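DNA ligase D 3'-phosphoesterase domain-containing protein (Methanocella paludicola, PDB 5DMP) probably trims damaged 3' ends of DNA as a metal-dependent phosphoesterase, removing phosphate and ribonucleotide groups before archaeal non-homologous end joining reseals the break. Local coordinates at residues 6-12 with 73-79; 58-62 with 155-160; 101-107 with 119-123. Numbering follows the deposited sequence.

How the contacts relate
All three contacts belong to one curled antiparallel sheet and the loops around it. Contact 1 pairs strands 5-12 and 72-84 beside the bound vanadate and magnesium. Contact 2 touches it, their centres about 7 Å apart: Glu61 and Gly62 bond to Val76 and Val74, so loop 58-62 is anchored on the strand carrying the pocket residue Val74, and through Glu61 it holds 155-160 there too. Along the chain, these two cross. Contact 3 opens after contact 1 has closed and is nested inside the loop closed by contact 2. Its centre lies about 21 Å from that of contact 1, across the chain's centre, yet strand 105-111 pairs with 72-84, so one sheet joins the ligand site to the distant hairpin.

Contact 1. Residues 6-12 with 73-79; sequences YVIQKHD and TVMVWDI. With VN4 (oxido(dioxo)vanadium), chain J.
Part of the wall of the vanadate pocket is built here, through His11 and Val74, from two antiparallel strands, 6-12 and 73-79, interrupted by a classic beta bulge. Their axes approach to 4.3 Å, with N-to-C directions 146° apart. Val7 pairs with Ile79, Gln9 with Val76 and His11 with Val74 as non-hydrogen-bonded pairs; Ile8-Asp78, Lys10-Met75 and Asp12-Thr73 are hydrogen-bonded pairs. At the bulge Trp77 (phi/psi -86/-35) and Asp78 both face Ile8, whose O accepts from Trp77 N (2.8 Å) and Asp78 N (3.0 Å); Ile8 N gives to Asp78 O (2.9 Å). Beyond it, Lys10 N to Met75 O and Met75 N to Lys10 O are both 2.8 Å, and Asp12 N reaches Thr73 O at 2.9 Å.

One face carries Val7, Gln9, His11, Val74, Val76 and Ile79. His11 (chi1 t) lays its ring under Val74 CG2, a CH-pi contact 3.8 Å from the centroid, while its CE1 lies 3.0 Å from VN4 O2. Gln9 suits a buried polar position because Arg21 and backbone carbonyls satisfy its amide. On the other face, Ile8 CG2 packs on Trp77 CE3 (3.8 Å), Tyr6 OH donates to Asp78 OD2 (2.7 Å), and the extended, all-t Lys10 shares a water with the indole: Lys10 NZ and Trp77 NE1 each lie 3.0 Å from it.

His11 ND1 bonds to the pocket residue Asp19, and the His11 side chain lies about 3 Å from magnesium. Aliphatic packing and this polar partner thus orient an imidazole beside metal and vanadate, consistent with a phosphoesterase active site.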
loop_
_atom_site.group_PDB
_atom_site.type_symbol
_atom_site.label_atom_id
_atom_site.label_comp_id
_atom_site.label_asym_id
_atom_site.label_seq_id
_atom_site.Cartn_x
_atom_site.Cartn_y
_atom_site.Cartn_z
ATOM N N TYR A 6 6.127 -0.922 5.792
ATOM C CA TYR A 6 5.149 -0.543 4.717
ATOM C C TYR A 6 5.699 -1.244 3.469
ATOM O O TYR A 6 6.952 -1.255 3.210
ATOM C CB TYR A 6 5.189 1.005 4.590
ATOM C CG TYR A 6 5.114 1.456 3.168
ATOM C CD1 TYR A 6 3.898 1.299 2.447
ATOM C CD2 TYR A 6 6.218 2.020 2.532
ATOM C CE1 TYR A 6 3.803 1.667 1.092
ATOM C CE2 TYR A 6 6.153 2.400 1.155
ATOM C CZ TYR A 6 4.945 2.236 0.453
ATOM O OH TYR A 6 4.884 2.631 -0.880
ATOM N N VAL A 7 4.815 -1.876 2.704
ATOM C CA VAL A 7 5.225 -2.457 1.414
ATOM C C VAL A 7 4.057 -2.344 0.431
ATOM O O VAL A 7 2.876 -2.391 0.834
ATOM C CB VAL A 7 5.632 -3.961 1.622
ATOM C CG1 VAL A 7 4.490 -4.774 2.277
ATOM C CG2 VAL A 7 6.146 -4.591 0.289
ATOM N N ILE A 8 4.377 -2.204 -0.850
ATOM C CA ILE A 8 3.401 -2.381 -1.896
ATOM C C ILE A 8 3.983 -3.424 -2.837
ATOM O O ILE A 8 5.145 -3.280 -3.343
ATOM C CB ILE A 8 3.181 -1.060 -2.718
ATOM C CG1 ILE A 8 2.426 -0.028 -1.795
ATOM C CG2 ILE A 8 2.371 -1.423 -3.996
ATOM C CD1 ILE A 8 2.161 1.395 -2.394
ATOM N N GLN A 9 3.178 -4.436 -3.118
ATOM C CA GLN A 9 3.580 -5.407 -4.148
ATOM C C GLN A 9 2.718 -5.149 -5.373
ATOM O O GLN A 9 1.508 -4.914 -5.249
ATOM C CB GLN A 9 3.410 -6.811 -3.632
ATOM C CG GLN A 9 4.632 -7.209 -2.756
ATOM C CD GLN A 9 4.326 -8.191 -1.664
ATOM O OE1 GLN A 9 3.343 -8.075 -0.910
ATOM N NE2 GLN A 9 5.242 -9.172 -1.502
ATOM N N LYS A 10 3.355 -5.154 -6.540
ATOM C CA LYS A 10 2.609 -5.028 -7.812
ATOM C C LYS A 10 2.341 -6.464 -8.238
ATOM O O LYS A 10 3.251 -7.349 -8.233
ATOM C CB LYS A 10 3.436 -4.223 -8.846
ATOM C CG LYS A 10 2.671 -4.003 -10.172
ATOM C CD LYS A 10 3.546 -3.135 -11.099
ATOM C CE LYS A 10 2.845 -2.901 -12.468
ATOM N NZ LYS A 10 3.805 -2.118 -13.308
ATOM N N HIS A 11 1.077 -6.750 -8.601
ATOM C CA HIS A 11 0.662 -8.098 -8.651
ATOM C C HIS A 11 -0.070 -8.325 -9.957
ATOM O O HIS A 11 -1.158 -7.771 -10.204
ATOM C CB HIS A 11 -0.232 -8.397 -7.463
ATOM C CG HIS A 11 -0.410 -9.857 -7.221
ATOM N ND1 HIS A 11 -0.772 -10.366 -5.994
ATOM C CD2 HIS A 11 -0.271 -10.915 -8.048
ATOM C CE1 HIS A 11 -0.822 -11.686 -6.076
ATOM N NE2 HIS A 11 -0.538 -12.040 -7.317
ATOM N N ASP A 12 0.544 -9.094 -10.817
ATOM C CA ASP A 12 -0.106 -9.429 -12.083
ATOM C C ASP A 12 -0.823 -10.746 -11.887
ATOM O O ASP A 12 -0.201 -11.806 -11.989
ATOM C CB ASP A 12 0.943 -9.541 -13.192
ATOM C CG ASP A 12 0.341 -9.498 -14.580
ATOM O OD1 ASP A 12 -0.829 -9.073 -14.737
ATOM O OD2 ASP A 12 1.073 -9.863 -15.519
ATOM N N THR A 73 2.244 -13.155 -10.859
ATOM C CA THR A 73 3.617 -12.646 -10.636
ATOM C C THR A 73 3.520 -11.550 -9.612
ATOM O O THR A 73 2.665 -10.713 -9.708
ATOM C CB THR A 73 4.188 -12.031 -11.904
ATOM O OG1 THR A 73 4.076 -12.993 -12.949
ATOM C CG2 THR A 73 5.682 -11.743 -11.713
ATOM N N VAL A 74 4.425 -11.578 -8.638
ATOM C CA VAL A 74 4.433 -10.629 -7.545
ATOM C C VAL A 74 5.767 -9.913 -7.556
ATOM O O VAL A 74 6.833 -10.562 -7.523
ATOM C CB VAL A 74 4.290 -11.344 -6.196
ATOM C CG1 VAL A 74 4.344 -10.354 -5.024
ATOM C CG2 VAL A 74 2.983 -12.167 -6.204
ATOM N N MET A 75 5.697 -8.592 -7.612
ATOM C CA MET A 75 6.869 -7.741 -7.580
ATOM C C MET A 75 6.849 -6.919 -6.313
ATOM O O MET A 75 5.792 -6.390 -5.952
ATOM C CB MET A 75 6.800 -6.762 -8.774
ATOM C CG MET A 75 7.778 -5.591 -8.611
ATOM S SD MET A 75 7.550 -4.287 -9.852
ATOM C CE MET A 75 7.903 -5.196 -11.378
ATOM N N VAL A 76 7.988 -6.738 -5.653
ATOM C CA VAL A 76 8.030 -5.839 -4.507
ATOM C C VAL A 76 8.255 -4.483 -5.126
ATOM O O VAL A 76 9.352 -4.140 -5.581
ATOM C CB VAL A 76 9.137 -6.201 -3.467
ATOM C CG1 VAL A 76 9.141 -5.138 -2.362
ATOM C CG2 VAL A 76 8.763 -7.581 -2.864
ATOM N N TRP A 77 7.167 -3.727 -5.195
ATOM C CA TRP A 77 7.121 -2.497 -5.947
ATOM C C TRP A 77 7.621 -1.295 -5.130
ATOM O O TRP A 77 8.229 -0.384 -5.688
ATOM C CB TRP A 77 5.677 -2.327 -6.560
ATOM C CG TRP A 77 5.523 -1.083 -7.438
ATOM C CD1 TRP A 77 5.676 -1.005 -8.821
ATOM C CD2 TRP A 77 5.151 0.258 -6.990
ATOM N NE1 TRP A 77 5.385 0.323 -9.241
ATOM C CE2 TRP A 77 5.117 1.099 -8.141
ATOM C CE3 TRP A 77 4.879 0.818 -5.727
ATOM C CZ2 TRP A 77 4.786 2.478 -8.055
ATOM C CZ3 TRP A 77 4.540 2.193 -5.623
ATOM C CH2 TRP A 77 4.518 3.005 -6.818
ATOM N N ASP A 78 7.367 -1.242 -3.799
ATOM C CA ASP A 78 7.973 -0.237 -2.967
ATOM C C ASP A 78 8.034 -0.835 -1.572
ATOM O O ASP A 78 7.253 -1.742 -1.256
ATOM C CB ASP A 78 7.109 1.055 -2.875
ATOM C CG ASP A 78 7.876 2.222 -2.296
ATOM O OD1 ASP A 78 9.139 2.165 -2.222
ATOM O OD2 ASP A 78 7.282 3.284 -1.869
ATOM N N ILE A 79 8.992 -0.413 -0.774
ATOM C CA ILE A 79 9.107 -0.969 0.584
ATOM C C ILE A 79 9.803 0.096 1.463
ATOM O O ILE A 79 10.547 0.990 0.993
ATOM C CB ILE A 79 9.885 -2.323 0.572
ATOM C CG1 ILE A 79 9.657 -3.085 1.899
ATOM C CG2 ILE A 79 11.395 -2.024 0.302
ATOM C CD1 ILE A 79 10.044 -4.569 1.807
HETATM V V VN4 J . -1.138 -12.012 -2.120
HETATM O O1 VN4 J . -1.038 -13.631 -1.095
HETATM O O2 VN4 J . 0.386 -11.973 -3.308
HETATM O O3 VN4 J . -2.555 -10.772 -1.881
HETATM O O HOH W 1 4.067 0.531 -11.920
HETATM O O HOH W 2 3.556 -11.472 -15.144
#

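Contact 2. Residues 58-62 with 155-160. With EDO (1,2-ethanediol), chain C.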
loop_
_atom_site.group_PDB
_atom_site.type_symbol
_atom_site.label_atom_id
_atom_site.label_comp_id
_atom_site.label_asym_id
_atom_site.label_seq_id
_atom_site.Cartn_x
_atom_site.Cartn_y
_atom_site.Cartn_z
ATOM N N ALA A 58 6.660 -9.505 3.169
ATOM C CA ALA A 58 6.990 -8.158 2.593
ATOM C C ALA A 58 8.083 -8.173 1.503
ATOM O O ALA A 58 8.111 -7.323 0.596
ATOM C CB ALA A 58 7.400 -7.219 3.708
ATOM N N THR A 59 9.015 -9.130 1.565
ATOM C CA THR A 59 10.069 -9.178 0.511
ATOM C C THR A 59 9.836 -10.343 -0.457
ATOM O O THR A 59 10.743 -10.685 -1.221
ATOM C CB THR A 59 11.492 -9.257 1.141
ATOM O OG1 THR A 59 11.515 -10.407 1.985
ATOM C CG2 THR A 59 11.729 -8.059 2.051
ATOM N N PHE A 60 8.630 -10.935 -0.481
ATOM C CA PHE A 60 8.359 -11.979 -1.457
ATOM C C PHE A 60 8.253 -11.368 -2.856
ATOM O O PHE A 60 7.409 -10.462 -3.070
ATOM C CB PHE A 60 7.032 -12.742 -1.161
ATOM C CG PHE A 60 6.695 -13.709 -2.236
ATOM C CD1 PHE A 60 7.602 -14.751 -2.553
ATOM C CD2 PHE A 60 5.625 -13.488 -3.092
ATOM C CE1 PHE A 60 7.332 -15.645 -3.584
ATOM C CE2 PHE A 60 5.368 -14.376 -4.117
ATOM C CZ PHE A 60 6.219 -15.448 -4.374
ATOM N N GLU A 61 9.089 -11.841 -3.800
ATOM C CA GLU A 61 9.007 -11.396 -5.195
ATOM C C GLU A 61 9.193 -12.656 -6.012
ATOM O O GLU A 61 10.202 -13.325 -5.784
ATOM C CB GLU A 61 10.179 -10.417 -5.462
ATOM C CG GLU A 61 10.269 -10.012 -6.918
ATOM C CD GLU A 61 11.068 -8.726 -7.072
ATOM O OE1 GLU A 61 10.554 -7.659 -6.671
ATOM O OE2 GLU A 61 12.216 -8.789 -7.628
ATOM N N GLY A 62 8.257 -13.026 -6.880
ATOM C CA GLY A 62 8.377 -14.345 -7.589
ATOM C C GLY A 62 7.007 -14.728 -8.131
ATOM O O GLY A 62 6.173 -13.866 -8.371
ATOM N N SER A 155 10.899 -3.392 -9.923
ATOM C CA SER A 155 11.129 -3.865 -8.521
ATOM C C SER A 155 12.081 -2.960 -7.779
ATOM O O SER A 155 13.192 -2.655 -8.247
ATOM C CB SER A 155 11.636 -5.327 -8.508
ATOM O OG SER A 155 12.142 -5.648 -7.251
ATOM N N VAL A 156 11.655 -2.568 -6.583
ATOM C CA VAL A 156 12.505 -1.801 -5.658
ATOM C C VAL A 156 13.594 -2.730 -5.107
ATOM O O VAL A 156 14.663 -2.261 -4.695
ATOM C CB VAL A 156 11.599 -1.145 -4.562
ATOM C CG1 VAL A 156 11.153 -2.117 -3.492
ATOM C CG2 VAL A 156 12.242 0.049 -3.967
ATOM N N LEU A 157 13.344 -4.029 -5.102
ATOM C CA LEU A 157 14.364 -4.970 -4.527
ATOM C C LEU A 157 15.449 -5.361 -5.553
ATOM O O LEU A 157 16.629 -5.519 -5.195
ATOM C CB LEU A 157 13.718 -6.287 -4.028
ATOM C CG LEU A 157 12.893 -6.036 -2.724
ATOM C CD1 LEU A 157 12.406 -7.373 -2.192
ATOM C CD2 LEU A 157 13.645 -5.312 -1.640
ATOM N N THR A 158 15.036 -5.572 -6.795
ATOM C CA THR A 158 15.969 -6.124 -7.779
ATOM C C THR A 158 16.110 -5.295 -9.044
ATOM O O THR A 158 16.957 -5.598 -9.915
ATOM C CB THR A 158 15.513 -7.520 -8.230
ATOM O OG1 THR A 158 14.211 -7.430 -8.842
ATOM C CG2 THR A 158 15.443 -8.493 -7.073
ATOM N N GLY A 159 15.260 -4.300 -9.221
ATOM C CA GLY A 159 15.214 -3.517 -10.464
ATOM C C GLY A 159 14.576 -4.247 -11.638
ATOM O O GLY A 159 14.446 -3.662 -12.707
ATOM N N ARG A 160 14.149 -5.511 -11.442
ATOM C CA ARG A 160 13.484 -6.296 -12.515
ATOM C C ARG A 160 12.147 -5.760 -12.957
ATOM O O ARG A 160 11.374 -5.205 -12.137
ATOM C CB ARG A 160 13.315 -7.783 -12.137
ATOM C CG ARG A 160 14.665 -8.536 -12.151
ATOM C CD ARG A 160 14.521 -9.993 -11.723
ATOM N NE ARG A 160 13.975 -10.125 -10.360
ATOM C CZ ARG A 160 13.610 -11.281 -9.812
ATOM N NH1 ARG A 160 13.759 -12.469 -10.477
ATOM N NH2 ARG A 160 13.090 -11.246 -8.594
HETATM C C1 EDO C . 12.555 1.217 -8.873
HETATM O O1 EDO C . 13.202 1.529 -7.619
HETATM C C2 EDO C . 13.483 0.322 -9.679
HETATM O O2 EDO C . 14.538 -0.051 -8.792
HETATM O O HOH W 3 12.585 -13.557 -7.065
#
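Glu61 spends both carboxylate oxygens on the loop 155-160. Its OE2 forms a salt bridge with Arg160 NH2 (2.8 Å), meeting the guanidinium at its edge, and accepts from Thr158 OG1 (2.7 Å); its OE1 accepts from Ser155 OG (2.6 Å). The loop is shaped to present these donors by an ST motif, in which Ser155 OG receives Thr158 N (2.9 Å), and an ST turn, in which Thr158 OG1 receives Arg160 N (3.2 Å). Small hydroxyl residues suit both places, since each oxygen can accept from its own backbone and still donate to Glu61. Gly159, at phi 74°, makes the bend between Thr158 and Arg160. Glu61 OE1 also accepts from Val76 N, tying 58-62 to strand 72-84, while Arg160 has a second acidic partner in Glu168. Packing is slight and lies at the surface: Leu157 CD1 rests 3.9 Å from Thr59 CB. Away from this packing, one water bridges Glu61 O (2.7 Å) and Arg160 NH2 (2.8 Å).

Contact 3. Residues 101-107 with 119-123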
loop_
_atom_site.group_PDB
_atom_site.type_symbol
_atom_site.label_atom_id
_atom_site.label_comp_id
_atom_site.label_asym_id
_atom_site.label_seq_id
_atom_site.Cartn_x
_atom_site.Cartn_y
_atom_site.Cartn_z
ATOM N N TYR A 101 -6.901 1.776 12.853
ATOM C CA TYR A 101 -7.447 0.796 11.949
ATOM C C TYR A 101 -8.887 0.439 12.389
ATOM O O TYR A 101 -9.827 0.449 11.562
ATOM C CB TYR A 101 -6.594 -0.475 11.985
ATOM C CG TYR A 101 -7.120 -1.559 11.087
ATOM C CD1 TYR A 101 -8.105 -2.489 11.523
ATOM C CD2 TYR A 101 -6.598 -1.714 9.818
ATOM C CE1 TYR A 101 -8.561 -3.491 10.657
ATOM C CE2 TYR A 101 -7.029 -2.719 8.964
ATOM C CZ TYR A 101 -8.010 -3.578 9.372
ATOM O OH TYR A 101 -8.367 -4.493 8.414
ATOM N N ASP A 102 -9.028 0.134 13.695
ATOM C CA ASP A 102 -10.370 -0.163 14.272
ATOM C C ASP A 102 -11.366 0.949 14.008
ATOM O O ASP A 102 -12.473 0.667 13.623
ATOM C CB ASP A 102 -10.294 -0.507 15.757
ATOM C CG ASP A 102 -9.597 -1.846 16.007
ATOM O OD1 ASP A 102 -9.510 -2.677 15.073
ATOM O OD2 ASP A 102 -9.123 -2.063 17.146
ATOM N N GLN A 103 -10.957 2.205 14.136
ATOM C CA GLN A 103 -11.855 3.312 13.811
ATOM C C GLN A 103 -12.096 3.558 12.298
ATOM O O GLN A 103 -12.996 4.317 11.927
ATOM C CB GLN A 103 -11.385 4.595 14.507
ATOM C CG GLN A 103 -12.220 5.853 14.221
ATOM C CD GLN A 103 -11.662 7.116 14.896
ATOM O OE1 GLN A 103 -10.586 7.581 14.554
ATOM N NE2 GLN A 103 -12.398 7.658 15.874
ATOM N N GLY A 104 -11.313 2.937 11.413
ATOM C CA GLY A 104 -11.502 3.142 9.952
ATOM C C GLY A 104 -10.907 4.470 9.458
ATOM O O GLY A 104 -11.357 5.018 8.430
ATOM N N LYS A 105 -9.909 4.993 10.188
ATOM C CA LYS A 105 -9.228 6.219 9.765
ATOM C C LYS A 105 -7.737 6.146 10.064
ATOM O O LYS A 105 -7.283 6.324 11.205
ATOM C CB LYS A 105 -9.869 7.468 10.441
ATOM C CG LYS A 105 -9.172 8.791 10.105
ATOM C CD LYS A 105 -10.028 9.896 10.744
ATOM C CE LYS A 105 -9.372 11.245 10.660
ATOM N NZ LYS A 105 -10.315 12.192 11.325
ATOM N N ILE A 106 -6.952 5.858 9.024
ATOM C CA ILE A 106 -5.524 5.696 9.228
ATOM C C ILE A 106 -4.844 6.852 8.476
ATOM O O ILE A 106 -5.145 7.088 7.277
ATOM C CB ILE A 106 -5.062 4.340 8.584
ATOM C CG1 ILE A 106 -5.655 3.120 9.361
ATOM C CG2 ILE A 106 -3.527 4.255 8.487
ATOM C CD1 ILE A 106 -5.528 1.775 8.597
ATOM N N GLU A 107 -3.982 7.568 9.182
ATOM C CA GLU A 107 -3.138 8.630 8.539
ATOM C C GLU A 107 -1.703 8.372 8.866
ATOM O O GLU A 107 -1.328 8.393 10.055
ATOM C CB GLU A 107 -3.563 10.023 9.054
ATOM C CG GLU A 107 -5.047 10.229 8.724
ATOM C CD GLU A 107 -5.674 11.499 9.315
ATOM O OE1 GLU A 107 -5.195 11.986 10.363
ATOM O OE2 GLU A 107 -6.631 12.040 8.685
ATOM N N TYR A 119 -0.233 9.848 3.685
ATOM C CA TYR A 119 -1.302 9.144 2.992
ATOM C C TYR A 119 -2.367 8.733 4.019
ATOM O O TYR A 119 -2.060 8.525 5.207
ATOM C CB TYR A 119 -0.833 7.845 2.250
ATOM C CG TYR A 119 -0.091 8.176 0.975
ATOM C CD1 TYR A 119 1.241 8.564 1.014
ATOM C CD2 TYR A 119 -0.770 8.091 -0.256
ATOM C CE1 TYR A 119 1.921 8.902 -0.160
ATOM C CE2 TYR A 119 -0.112 8.414 -1.441
ATOM C CZ TYR A 119 1.201 8.819 -1.363
ATOM O OH TYR A 119 1.874 9.140 -2.530
ATOM N N ALA A 120 -3.608 8.746 3.530
ATOM C CA ALA A 120 -4.788 8.345 4.369
ATOM C C ALA A 120 -5.440 7.076 3.793
ATOM O O ALA A 120 -5.564 6.877 2.553
ATOM C CB ALA A 120 -5.817 9.461 4.438
ATOM N N LEU A 121 -5.975 6.269 4.713
ATOM C CA LEU A 121 -6.792 5.088 4.373
ATOM C C LEU A 121 -8.089 5.259 5.196
ATOM O O LEU A 121 -7.996 5.308 6.410
ATOM C CB LEU A 121 -6.110 3.791 4.867
ATOM C CG LEU A 121 -5.192 3.171 3.839
ATOM C CD1 LEU A 121 -4.333 2.144 4.621
ATOM C CD2 LEU A 121 -5.982 2.498 2.708
ATOM N N ILE A 122 -9.222 5.391 4.503
ATOM C CA ILE A 122 -10.491 5.738 5.221
ATOM C C ILE A 122 -11.511 4.654 4.963
ATOM O O ILE A 122 -11.855 4.413 3.786
ATOM C CB ILE A 122 -11.081 7.093 4.674
ATOM C CG1 ILE A 122 -10.046 8.231 4.901
ATOM C CG2 ILE A 122 -12.437 7.442 5.402
ATOM C CD1 ILE A 122 -9.695 8.436 6.366
ATOM N N ARG A 123 -12.073 4.043 6.042
ATOM C CA ARG A 123 -12.996 2.921 5.795
ATOM C C ARG A 123 -14.363 3.472 5.349
ATOM O O ARG A 123 -14.771 4.530 5.816
ATOM C CB ARG A 123 -13.171 2.054 7.024
ATOM C CG ARG A 123 -14.090 0.899 6.699
ATOM C CD ARG A 123 -14.019 -0.109 7.816
ATOM N NE ARG A 123 -14.416 0.537 9.040
ATOM C CZ ARG A 123 -13.780 0.352 10.192
ATOM N NH1 ARG A 123 -12.687 -0.423 10.245
ATOM N NH2 ARG A 123 -14.216 0.982 11.274
#
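Backbone hydrogen bonds define the contact as part of a beta hairpin, whose strands 105-107 and 119-123 run almost exactly antiparallel at 175° with their axes 4.7 Å apart. Ile106 and Leu121 form the hydrogen-bonded pair, Ile106 N to Leu121 O at 2.9 Å and Leu121 N to Ile106 O at 2.8 Å. Arg123 N adds a bond to Gly104 O (2.7 Å).

The polar contacts at the helix end combine a backbone cap with a side chain. A Schellman motif terminates helix 97-103: Gly104 adopts phi 78° and its N bonds to Tyr101 O (2.9 Å). Glycine suits the site twice over, because positive phi strains most other residues and a CB here would clash with Arg123 CB. Arg123 then reaches over the turn, its NH2 donating to Asp102 O (2.9 Å) and its NH1 weakly to Tyr101 O (3.3 Å), so a cation meets carbonyls at the helix's C-terminal end.

Apolar contacts separate by face. Ile106 CB and Leu121 CB lie 3.9 Å apart on the buried side, where branched hydrocarbons fill the interior; on the other, Lys105 CG touches Ile122 CD1 at 3.8 Å while the lysine's end leads away.

Ile106 packs on Trp31 and Trp132, and Leu121 on Trp31, Leu20 and Leu22. Strand 118-123 pairs onward with 132-136, and strand 105-111 with 72-84, placing the hairpin between these two neighbours in the sheet.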